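Long-range contact in catalase-3 (Neurospora crassa, PDB 4AJ9), which breaks hydrogen peroxide down to oxygen and water with the help of a heme cofactor, as expected of a catalase that protects cells from peroxide: residues C[230-242]-C[517-529]. Numbering follows the deposited sequence.
Sequences WKTKQGKAALVWE and RGVSIFNESLPTI
K236 and I521 pack side by side where the loop leaving strand 223-232 of the catalase beta-barrel meets the linker that runs from helix 489-499 to strand 533-537, the first strand of the C-terminal domain of this long catalase. From its root, K236 CB lies 4.1 Å from I521 CG1. The chain then runs out with CD anti to CA (chi2 -178°) and bends at chi3 (-68°), bringing K236 CE to 3.7 Å from S520 O. At the tip, K236 NZ makes two weak hydrogen bonds, to G518 O and to S520 O, each 3.3 Å long. Water 3 and water 5 extend this grip to V519 O and G518 O, so the ammonium faces the carbonyls of G518, V519 and S520, two directly and weakly, and V519 through water 3. An acetate ion, probably from the crystallisation liquor, lies about 3 Å from the K236 side chain.

I521 supplies the apolar half: I521 CG2 rests 3.8 Å from A237 CA, while CD1 reaches A238 CB, which also meets F522 CZ. An alanine in place of I521 would probably open a gap beside A237 and A238 and leave the K236 stem less firmly held. E456 of helix 454-468 accepts from the backbone N of I521 and F522, fixing this turn from outside. Further along, G235 admits the P527 ring: a CB there would clash with P527 CD, which sits 3.3 Å from Q234 O.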
loop_
_atom_site.group_PDB
_atom_site.type_symbol
_atom_site.label_atom_id
_atom_site.label_comp_id
_atom_site.label_asym_id
_atom_site.label_seq_id
_atom_site.Cartn_x
_atom_site.Cartn_y
_atom_site.Cartn_z
ATOM N N TRP C 230 33.592 14.269 -6.750
ATOM C CA TRP C 230 33.870 14.538 -5.344
ATOM C C TRP C 230 35.252 13.985 -5.049
ATOM O O TRP C 230 35.508 12.808 -5.283
ATOM C CB TRP C 230 32.867 13.839 -4.414
ATOM C CG TRP C 230 31.456 14.377 -4.410
ATOM C CD1 TRP C 230 30.341 13.768 -4.916
ATOM C CD2 TRP C 230 31.012 15.606 -3.824
ATOM N NE1 TRP C 230 29.233 14.554 -4.686
ATOM C CE2 TRP C 230 29.619 15.685 -4.021
ATOM C CE3 TRP C 230 31.659 16.645 -3.153
ATOM C CZ2 TRP C 230 28.866 16.769 -3.583
ATOM C CZ3 TRP C 230 30.913 17.719 -2.714
ATOM C CH2 TRP C 230 29.523 17.769 -2.922
ATOM N N LYS C 231 36.134 14.827 -4.523
ATOM C CA LYS C 231 37.505 14.429 -4.234
ATOM C C LYS C 231 37.677 14.328 -2.726
ATOM O O LYS C 231 37.529 15.311 -2.006
ATOM C CB LYS C 231 38.491 15.448 -4.819
ATOM C CG LYS C 231 38.416 15.600 -6.339
ATOM C CD LYS C 231 38.754 14.300 -7.054
ATOM C CE LYS C 231 40.225 13.968 -6.954
ATOM N NZ LYS C 231 40.528 12.615 -7.520
ATOM N N THR C 232 37.966 13.132 -2.234
ATOM C CA THR C 232 38.043 12.952 -0.788
ATOM C C THR C 232 39.251 13.688 -0.203
ATOM O O THR C 232 40.377 13.552 -0.693
ATOM C CB THR C 232 38.071 11.464 -0.386
ATOM O OG1 THR C 232 38.369 11.362 1.007
ATOM C CG2 THR C 232 39.122 10.707 -1.184
ATOM N N LYS C 233 39.015 14.482 0.834
ATOM C CA LYS C 233 40.123 15.156 1.515
ATOM C C LYS C 233 40.831 14.205 2.473
ATOM O O LYS C 233 41.875 14.539 3.044
ATOM C CB LYS C 233 39.646 16.413 2.255
ATOM C CG LYS C 233 38.949 17.445 1.356
ATOM C CD LYS C 233 39.799 17.779 0.141
ATOM C CE LYS C 233 41.123 18.416 0.554
ATOM N NZ LYS C 233 42.075 18.530 -0.591
ATOM N N GLN C 234 40.259 13.018 2.650
ATOM C CA GLN C 234 40.867 11.994 3.498
ATOM C C GLN C 234 41.819 11.090 2.690
ATOM O O GLN C 234 42.604 10.351 3.265
ATOM C CB GLN C 234 39.790 11.162 4.225
ATOM C CG GLN C 234 38.982 11.936 5.281
ATOM C CD GLN C 234 38.069 13.002 4.689
ATOM O OE1 GLN C 234 38.103 14.163 5.099
ATOM N NE2 GLN C 234 37.239 12.608 3.727
ATOM N N GLY C 235 41.754 11.174 1.361
ATOM C CA GLY C 235 42.537 10.314 0.486
ATOM C C GLY C 235 41.846 8.988 0.187
ATOM O O GLY C 235 41.113 8.459 1.022
ATOM N N LYS C 236 42.055 8.449 -1.010
ATOM C CA LYS C 236 41.494 7.137 -1.337
ATOM C C LYS C 236 42.286 6.004 -0.671
ATOM O O LYS C 236 43.513 6.041 -0.627
ATOM C CB LYS C 236 41.434 6.935 -2.851
ATOM C CG LYS C 236 40.342 7.762 -3.537
ATOM C CD LYS C 236 40.281 7.501 -5.031
ATOM C CE LYS C 236 41.526 8.041 -5.740
ATOM N NZ LYS C 236 41.523 7.698 -7.186
ATOM N N ALA C 237 41.582 5.008 -0.138
ATOM C CA ALA C 237 42.235 3.869 0.501
ATOM C C ALA C 237 41.368 2.636 0.332
ATOM O O ALA C 237 40.145 2.739 0.312
ATOM C CB ALA C 237 42.469 4.149 1.988
ATOM N N ALA C 238 41.994 1.470 0.200
ATOM C CA ALA C 238 41.243 0.230 0.017
ATOM C C ALA C 238 41.823 -0.927 0.817
ATOM O O ALA C 238 42.987 -0.916 1.214
ATOM C CB ALA C 238 41.171 -0.132 -1.452
ATOM N N LEU C 239 40.983 -1.925 1.052
ATOM C CA LEU C 239 41.372 -3.127 1.755
ATOM C C LEU C 239 41.958 -4.108 0.743
ATOM O O LEU C 239 42.059 -3.781 -0.439
ATOM C CB LEU C 239 40.125 -3.728 2.402
ATOM C CG LEU C 239 39.313 -2.756 3.266
ATOM C CD1 LEU C 239 38.012 -3.403 3.768
ATOM C CD2 LEU C 239 40.148 -2.240 4.437
ATOM N N VAL C 240 42.346 -5.302 1.195
ATOM C CA VAL C 240 42.605 -6.410 0.275
ATOM C C VAL C 240 41.462 -7.422 0.407
ATOM O O VAL C 240 40.774 -7.440 1.427
ATOM C CB VAL C 240 43.998 -7.067 0.513
ATOM C CG1 VAL C 240 45.101 -6.035 0.266
ATOM C CG2 VAL C 240 44.109 -7.639 1.922
ATOM N N TRP C 241 41.236 -8.230 -0.624
ATOM C CA TRP C 241 40.059 -9.102 -0.647
ATOM C C TRP C 241 39.988 -10.071 0.542
ATOM O O TRP C 241 38.949 -10.183 1.209
ATOM C CB TRP C 241 39.950 -9.856 -1.975
ATOM C CG TRP C 241 38.765 -10.776 -2.023
ATOM C CD1 TRP C 241 38.784 -12.126 -2.231
ATOM C CD2 TRP C 241 37.390 -10.420 -1.816
ATOM N NE1 TRP C 241 37.501 -12.630 -2.181
ATOM C CE2 TRP C 241 36.630 -11.605 -1.926
ATOM C CE3 TRP C 241 36.729 -9.216 -1.551
ATOM C CZ2 TRP C 241 35.239 -11.618 -1.798
ATOM C CZ3 TRP C 241 35.345 -9.231 -1.407
ATOM C CH2 TRP C 241 34.617 -10.426 -1.532
ATOM N N GLU C 242 41.097 -10.753 0.816
ATOM C CA GLU C 242 41.153 -11.710 1.918
ATOM C C GLU C 242 40.826 -11.063 3.267
ATOM O O GLU C 242 40.344 -11.730 4.167
ATOM C CB GLU C 242 42.514 -12.437 1.965
ATOM C CG GLU C 242 43.740 -11.539 1.968
ATOM C CD GLU C 242 44.244 -11.185 0.571
ATOM O OE1 GLU C 242 43.441 -11.183 -0.390
ATOM O OE2 GLU C 242 45.455 -10.898 0.440
ATOM N N ARG C 517 45.880 9.866 -15.259
ATOM C CA ARG C 517 46.053 10.093 -13.833
ATOM C C ARG C 517 44.733 10.031 -13.088
ATOM O O ARG C 517 43.658 10.126 -13.683
ATOM C CB ARG C 517 46.678 11.467 -13.579
ATOM C CG ARG C 517 45.757 12.652 -13.915
ATOM C CD ARG C 517 46.412 13.969 -13.499
ATOM N NE ARG C 517 45.568 15.141 -13.727
ATOM C CZ ARG C 517 45.794 16.056 -14.668
ATOM N NH1 ARG C 517 46.841 15.933 -15.475
ATOM N NH2 ARG C 517 44.978 17.099 -14.802
ATOM N N GLY C 518 44.819 9.897 -11.775
ATOM C CA GLY C 518 43.648 10.064 -10.938
ATOM C C GLY C 518 42.763 8.843 -10.768
ATOM O O GLY C 518 41.677 8.959 -10.199
ATOM N N VAL C 519 43.199 7.675 -11.242
ATOM C CA VAL C 519 42.358 6.487 -11.100
ATOM C C VAL C 519 42.951 5.448 -10.149
ATOM O O VAL C 519 42.259 4.513 -9.715
ATOM C CB VAL C 519 41.992 5.857 -12.478
ATOM C CG1 VAL C 519 41.240 6.875 -13.346
ATOM C CG2 VAL C 519 43.226 5.376 -13.184
ATOM N N SER C 520 44.227 5.619 -9.815
ATOM C CA SER C 520 44.908 4.716 -8.885
ATOM C C SER C 520 44.617 5.055 -7.417
ATOM O O SER C 520 44.437 6.218 -7.058
ATOM C CB SER C 520 46.421 4.727 -9.138
ATOM O OG SER C 520 47.134 4.098 -8.080
ATOM N N ILE C 521 44.569 4.032 -6.570
ATOM C CA ILE C 521 44.424 4.248 -5.133
ATOM C C ILE C 521 45.788 4.124 -4.463
ATOM O O ILE C 521 46.185 4.964 -3.652
ATOM C CB ILE C 521 43.449 3.225 -4.510
ATOM C CG1 ILE C 521 42.016 3.479 -5.003
ATOM C CG2 ILE C 521 43.510 3.289 -2.987
ATOM C CD1 ILE C 521 41.075 2.321 -4.729
ATOM N N PHE C 522 46.513 3.076 -4.839
ATOM C CA PHE C 522 47.741 2.691 -4.152
ATOM C C PHE C 522 49.001 3.449 -4.595
ATOM O O PHE C 522 50.059 3.307 -3.983
ATOM C CB PHE C 522 47.946 1.180 -4.277
ATOM C CG PHE C 522 46.894 0.381 -3.577
ATOM C CD1 PHE C 522 46.949 0.199 -2.215
ATOM C CD2 PHE C 522 45.837 -0.163 -4.282
ATOM C CE1 PHE C 522 45.977 -0.528 -1.560
ATOM C CE2 PHE C 522 44.862 -0.893 -3.633
ATOM C CZ PHE C 522 44.936 -1.074 -2.267
ATOM N N ASN C 523 48.897 4.265 -5.637
ATOM C CA ASN C 523 50.072 5.020 -6.076
ATOM C C ASN C 523 50.249 6.336 -5.312
ATOM O O ASN C 523 50.984 7.220 -5.744
ATOM C CB ASN C 523 50.039 5.265 -7.591
ATOM C CG ASN C 523 49.144 6.422 -7.977
ATOM O OD1 ASN C 523 48.257 6.811 -7.223
ATOM N ND2 ASN C 523 49.375 6.982 -9.162
ATOM N N GLU C 524 49.582 6.464 -4.173
ATOM C CA GLU C 524 49.649 7.707 -3.418
ATOM C C GLU C 524 49.346 7.488 -1.937
ATOM O O GLU C 524 48.448 6.731 -1.584
ATOM C CB GLU C 524 48.685 8.730 -4.018
ATOM C CG GLU C 524 48.760 10.091 -3.362
ATOM C CD GLU C 524 48.098 11.177 -4.189
ATOM O OE1 GLU C 524 47.103 10.879 -4.889
ATOM O OE2 GLU C 524 48.582 12.330 -4.141
ATOM N N SER C 525 50.097 8.162 -1.075
ATOM C CA SER C 525 49.964 7.982 0.360
ATOM C C SER C 525 48.883 8.909 0.912
ATOM O O SER C 525 48.549 9.920 0.290
ATOM C CB SER C 525 51.311 8.233 1.045
ATOM O OG SER C 525 51.718 9.577 0.860
ATOM N N LEU C 526 48.325 8.569 2.071
ATOM C CA LEU C 526 47.229 9.364 2.631
ATOM C C LEU C 526 47.673 10.746 3.098
ATOM O O LEU C 526 48.780 10.909 3.621
ATOM C CB LEU C 526 46.554 8.617 3.786
ATOM C CG LEU C 526 45.980 7.252 3.427
ATOM C CD1 LEU C 526 45.441 6.558 4.678
ATOM C CD2 LEU C 526 44.897 7.407 2.371
ATOM N N PRO C 527 46.795 11.749 2.924
ATOM C CA PRO C 527 47.088 13.135 3.306
ATOM C C PRO C 527 47.007 13.327 4.808
ATOM O O PRO C 527 47.653 14.220 5.365
ATOM C CB PRO C 527 45.986 13.938 2.595
ATOM C CG PRO C 527 44.839 12.980 2.488
ATOM C CD PRO C 527 45.464 11.610 2.302
ATOM N N THR C 528 46.218 12.485 5.465
ATOM C CA THR C 528 46.106 12.535 6.912
ATOM C C THR C 528 45.888 11.138 7.483
ATOM O O THR C 528 45.340 10.258 6.812
ATOM C CB THR C 528 44.958 13.464 7.359
ATOM O OG1 THR C 528 44.898 13.491 8.789
ATOM C CG2 THR C 528 43.617 12.986 6.807
ATOM N N ILE C 529 46.324 10.930 8.718
ATOM C CA ILE C 529 46.071 9.662 9.390
ATOM C C ILE C 529 45.060 9.816 10.532
ATOM O O ILE C 529 44.794 8.869 11.264
ATOM C CB ILE C 529 47.368 9.021 9.893
ATOM C CG1 ILE C 529 48.030 9.912 10.949
ATOM C CG2 ILE C 529 48.295 8.740 8.708
ATOM C CD1 ILE C 529 49.059 9.181 11.815
HETATM O O HOH W 1 40.077 11.316 -10.298
HETATM O O HOH W 2 42.801 9.483 5.982
HETATM O O HOH W 3 40.412 4.815 -7.662
HETATM O O HOH W 4 45.132 7.278 -1.905
HETATM O O HOH W 5 39.330 8.872 -8.485
#